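Local coordinates for CBS domain-containing protein (Listeria monocytogenes, PDB 6XNU) that binds the second messenger c-di-AMP, probably through its CBS domains, and helps control (p)ppGpp and c-di-AMP homeostasis, at residues A[31-43]-A[52-65]. Residues are numbered along the deposited sequence; the frame is centred on the assembly and turned at random.
Sequences MISAEKVAHVQLG and VLTKCGYSVIPVLD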
# COMPACT_ATOMS: atom_id res chain seq x y z
N MET A 31 14.06 -7.06 -9.15
CA MET A 31 14.29 -6.10 -8.08
C MET A 31 14.20 -4.69 -8.63
O MET A 31 14.77 -4.39 -9.68
CB MET A 31 15.65 -6.33 -7.42
CG MET A 31 15.89 -5.41 -6.25
SD MET A 31 17.57 -5.53 -5.57
CE MET A 31 18.50 -4.67 -6.83
N ILE A 32 13.48 -3.83 -7.92
CA ILE A 32 13.44 -2.41 -8.24
C ILE A 32 14.66 -1.76 -7.60
O ILE A 32 14.82 -1.80 -6.38
CB ILE A 32 12.15 -1.76 -7.73
CG1 ILE A 32 10.93 -2.44 -8.40
CG2 ILE A 32 12.15 -0.27 -8.02
CD1 ILE A 32 9.65 -2.18 -7.68
N SER A 33 15.52 -1.16 -8.43
CA SER A 33 16.79 -0.60 -7.97
C SER A 33 16.55 0.53 -6.98
O SER A 33 15.59 1.29 -7.08
CB SER A 33 17.59 -0.08 -9.16
OG SER A 33 18.00 -1.14 -10.00
N ALA A 34 17.50 0.68 -6.04
CA ALA A 34 17.29 1.62 -4.93
C ALA A 34 17.03 3.05 -5.40
O ALA A 34 16.27 3.78 -4.74
CB ALA A 34 18.52 1.61 -4.00
N GLU A 35 17.66 3.50 -6.48
CA GLU A 35 17.48 4.89 -6.89
C GLU A 35 16.08 5.18 -7.42
O GLU A 35 15.72 6.36 -7.57
CB GLU A 35 18.54 5.27 -7.93
CG GLU A 35 18.29 4.74 -9.32
CD GLU A 35 18.79 3.31 -9.52
OE1 GLU A 35 19.33 2.72 -8.56
OE2 GLU A 35 18.62 2.79 -10.64
N LYS A 36 15.27 4.15 -7.66
CA LYS A 36 13.87 4.31 -8.05
C LYS A 36 12.92 4.23 -6.87
O LYS A 36 11.70 4.37 -7.06
CB LYS A 36 13.49 3.23 -9.08
CG LYS A 36 14.29 3.27 -10.37
CD LYS A 36 14.05 2.01 -11.20
CE LYS A 36 14.65 2.15 -12.58
NZ LYS A 36 14.78 0.82 -13.25
N VAL A 37 13.43 4.01 -5.66
CA VAL A 37 12.63 3.90 -4.45
C VAL A 37 12.92 5.14 -3.61
O VAL A 37 14.07 5.39 -3.25
CB VAL A 37 12.95 2.62 -3.66
CG1 VAL A 37 12.02 2.50 -2.46
CG2 VAL A 37 12.87 1.36 -4.56
N ALA A 38 11.89 5.93 -3.31
CA ALA A 38 12.10 7.06 -2.43
C ALA A 38 12.46 6.58 -1.03
O ALA A 38 12.07 5.48 -0.61
CB ALA A 38 10.86 7.95 -2.38
N HIS A 39 13.23 7.39 -0.32
CA HIS A 39 13.59 7.09 1.06
C HIS A 39 13.64 8.37 1.86
O HIS A 39 13.64 9.48 1.31
CB HIS A 39 14.94 6.35 1.16
CG HIS A 39 16.13 7.18 0.80
ND1 HIS A 39 16.72 7.14 -0.44
CD2 HIS A 39 16.85 8.07 1.53
CE1 HIS A 39 17.76 7.97 -0.46
NE2 HIS A 39 17.86 8.54 0.72
N VAL A 40 13.67 8.22 3.19
CA VAL A 40 13.99 9.31 4.09
C VAL A 40 15.23 8.91 4.88
O VAL A 40 15.68 7.76 4.83
CB VAL A 40 12.82 9.67 5.02
CG1 VAL A 40 11.71 10.32 4.23
CG2 VAL A 40 12.31 8.42 5.72
N GLN A 41 15.79 9.88 5.60
CA GLN A 41 17.02 9.69 6.36
C GLN A 41 16.74 9.84 7.85
O GLN A 41 15.87 10.62 8.25
CB GLN A 41 18.09 10.72 5.96
CG GLN A 41 18.46 10.73 4.49
CD GLN A 41 19.17 12.02 4.10
OE1 GLN A 41 19.98 12.05 3.17
NE2 GLN A 41 18.88 13.09 4.83
N LEU A 42 17.50 9.11 8.68
CA LEU A 42 17.46 9.36 10.12
C LEU A 42 17.63 10.85 10.38
O LEU A 42 18.48 11.51 9.76
CB LEU A 42 18.55 8.57 10.85
CG LEU A 42 18.51 7.05 10.77
CD1 LEU A 42 19.79 6.45 11.36
CD2 LEU A 42 17.28 6.50 11.48
N GLY A 43 16.84 11.38 11.30
CA GLY A 43 16.88 12.78 11.62
C GLY A 43 15.95 13.66 10.81
O GLY A 43 15.69 14.80 11.21
N VAL A 52 7.58 13.29 1.18
CA VAL A 52 8.20 12.26 0.35
C VAL A 52 7.20 11.14 0.07
O VAL A 52 7.05 10.69 -1.07
CB VAL A 52 9.47 11.71 1.01
CG1 VAL A 52 10.00 10.52 0.21
CG2 VAL A 52 10.52 12.80 1.12
N LEU A 53 6.52 10.66 1.11
CA LEU A 53 5.54 9.59 0.93
C LEU A 53 4.45 9.99 -0.05
O LEU A 53 4.02 9.19 -0.87
CB LEU A 53 4.91 9.22 2.27
CG LEU A 53 5.72 8.26 3.14
CD1 LEU A 53 5.27 8.45 4.57
CD2 LEU A 53 5.53 6.81 2.68
N THR A 54 3.98 11.23 0.04
CA THR A 54 2.86 11.65 -0.79
C THR A 54 3.24 11.69 -2.27
O THR A 54 2.43 11.32 -3.13
CB THR A 54 2.36 13.01 -0.32
OG1 THR A 54 1.92 12.89 1.03
CG2 THR A 54 1.19 13.48 -1.20
N LYS A 55 4.46 12.11 -2.59
CA LYS A 55 4.87 12.29 -3.98
C LYS A 55 5.42 11.02 -4.62
O LYS A 55 5.41 10.92 -5.85
CB LYS A 55 5.93 13.39 -4.08
CG LYS A 55 5.40 14.80 -3.82
CD LYS A 55 4.24 15.12 -4.74
CE LYS A 55 4.25 16.58 -5.17
NZ LYS A 55 3.15 16.87 -6.12
N CYS A 56 5.89 10.05 -3.84
CA CYS A 56 6.74 8.99 -4.36
C CYS A 56 5.99 7.79 -4.95
O CYS A 56 6.59 7.01 -5.70
CB CYS A 56 7.67 8.49 -3.26
SG CYS A 56 6.88 7.44 -2.03
N GLY A 57 4.71 7.61 -4.64
CA GLY A 57 3.97 6.48 -5.16
C GLY A 57 4.09 5.18 -4.39
O GLY A 57 3.50 4.17 -4.80
N TYR A 58 4.85 5.16 -3.30
CA TYR A 58 4.92 4.01 -2.40
C TYR A 58 4.24 4.36 -1.09
O TYR A 58 4.44 5.46 -0.56
CB TYR A 58 6.38 3.62 -2.13
CG TYR A 58 7.07 3.02 -3.33
CD1 TYR A 58 6.88 1.69 -3.67
CD2 TYR A 58 7.90 3.79 -4.14
CE1 TYR A 58 7.50 1.13 -4.77
CE2 TYR A 58 8.54 3.23 -5.24
CZ TYR A 58 8.33 1.90 -5.55
OH TYR A 58 8.94 1.32 -6.65
N SER A 59 3.45 3.43 -0.55
CA SER A 59 2.80 3.68 0.74
C SER A 59 3.73 3.45 1.93
O SER A 59 3.45 3.96 3.02
CB SER A 59 1.54 2.82 0.87
OG SER A 59 1.85 1.47 1.11
N VAL A 60 4.80 2.69 1.75
CA VAL A 60 5.82 2.46 2.77
C VAL A 60 7.17 2.69 2.11
O VAL A 60 7.40 2.19 1.01
CB VAL A 60 5.74 1.04 3.35
CG1 VAL A 60 6.86 0.81 4.36
CG2 VAL A 60 4.38 0.77 3.98
N ILE A 61 8.05 3.44 2.78
CA ILE A 61 9.37 3.72 2.21
C ILE A 61 10.46 3.41 3.22
O ILE A 61 10.23 3.43 4.43
CB ILE A 61 9.50 5.17 1.72
CG1 ILE A 61 9.29 6.17 2.87
CG2 ILE A 61 8.54 5.45 0.56
CD1 ILE A 61 9.46 7.64 2.47
N PRO A 62 11.67 3.12 2.75
CA PRO A 62 12.77 2.83 3.68
C PRO A 62 13.30 4.08 4.35
O PRO A 62 13.22 5.19 3.81
CB PRO A 62 13.83 2.19 2.77
CG PRO A 62 13.49 2.67 1.39
CD PRO A 62 11.99 2.76 1.36
N VAL A 63 13.84 3.88 5.54
CA VAL A 63 14.57 4.91 6.27
C VAL A 63 16.03 4.49 6.29
O VAL A 63 16.35 3.39 6.76
CB VAL A 63 14.03 5.10 7.69
CG1 VAL A 63 14.77 6.21 8.39
CG2 VAL A 63 12.53 5.39 7.67
N LEU A 64 16.90 5.34 5.76
CA LEU A 64 18.33 5.07 5.63
C LEU A 64 19.13 5.99 6.53
O LEU A 64 18.63 7.02 7.00
CB LEU A 64 18.79 5.27 4.18
CG LEU A 64 17.99 4.53 3.11
CD1 LEU A 64 18.66 4.74 1.75
CD2 LEU A 64 17.86 3.07 3.45
N ASP A 65 20.39 5.63 6.77
CA ASP A 65 21.31 6.54 7.42
C ASP A 65 22.17 7.24 6.36
O ASP A 65 21.97 7.09 5.16
CB ASP A 65 22.12 5.81 8.50
CG ASP A 65 23.03 4.73 7.94
OD1 ASP A 65 23.39 4.73 6.74
OD2 ASP A 65 23.42 3.85 8.75
O HOH W 1 9.88 6.15 -5.53
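V40 and L64 share the middle bond of a short parallel pairing between strands 40-41 and 60-64: L64 N donates to V40 O at 2.9 Å and 172°, flanked by V40 N to P62 O and L42 N to L64 O. These strands and helix 46-56 form a beta-alpha-beta unit, consistent with the first CBS module of a CBS pair, and strand 70-75 continues the sheet beyond 60-64. On the face bearing V40 and V63, CG2 of each valine meets the other at 3.6 Å. V40 CG1, anti to its own carbonyl carbon (CG1 beside the backbone N, chi1 -70°), touches I61 CD1 and, more distantly, V52 CG2 on the helix; V99 adds to this apolar group. Across the sheet, L64 CD1 sits 3.7 Å from the H39 ring centroid and 11° off its normal, a CH-pi contact over the ring face, the two side chains crossing at about a right angle. Ahead of the strand, A38 CB packs against V52 CG1 and, 3.4 Å away and tighter than usual van der Waals contact, C56 CB. C56 SG in turn accepts the N-H of Y58 at 3.3 Å, just past the turn at G57. Y58 OH lies 3.7 Å from I32 CD1, while a water in the plane of the ring, at its edge, donates to K36 O, accepts from A38 N and bonds weakly to C56 O. Backbone bonds thus set the strand register and apolar contacts tie helix to sheet, yet A38 O is buried among carbons of I61 and P62 without a polar partner, probably at some energetic cost.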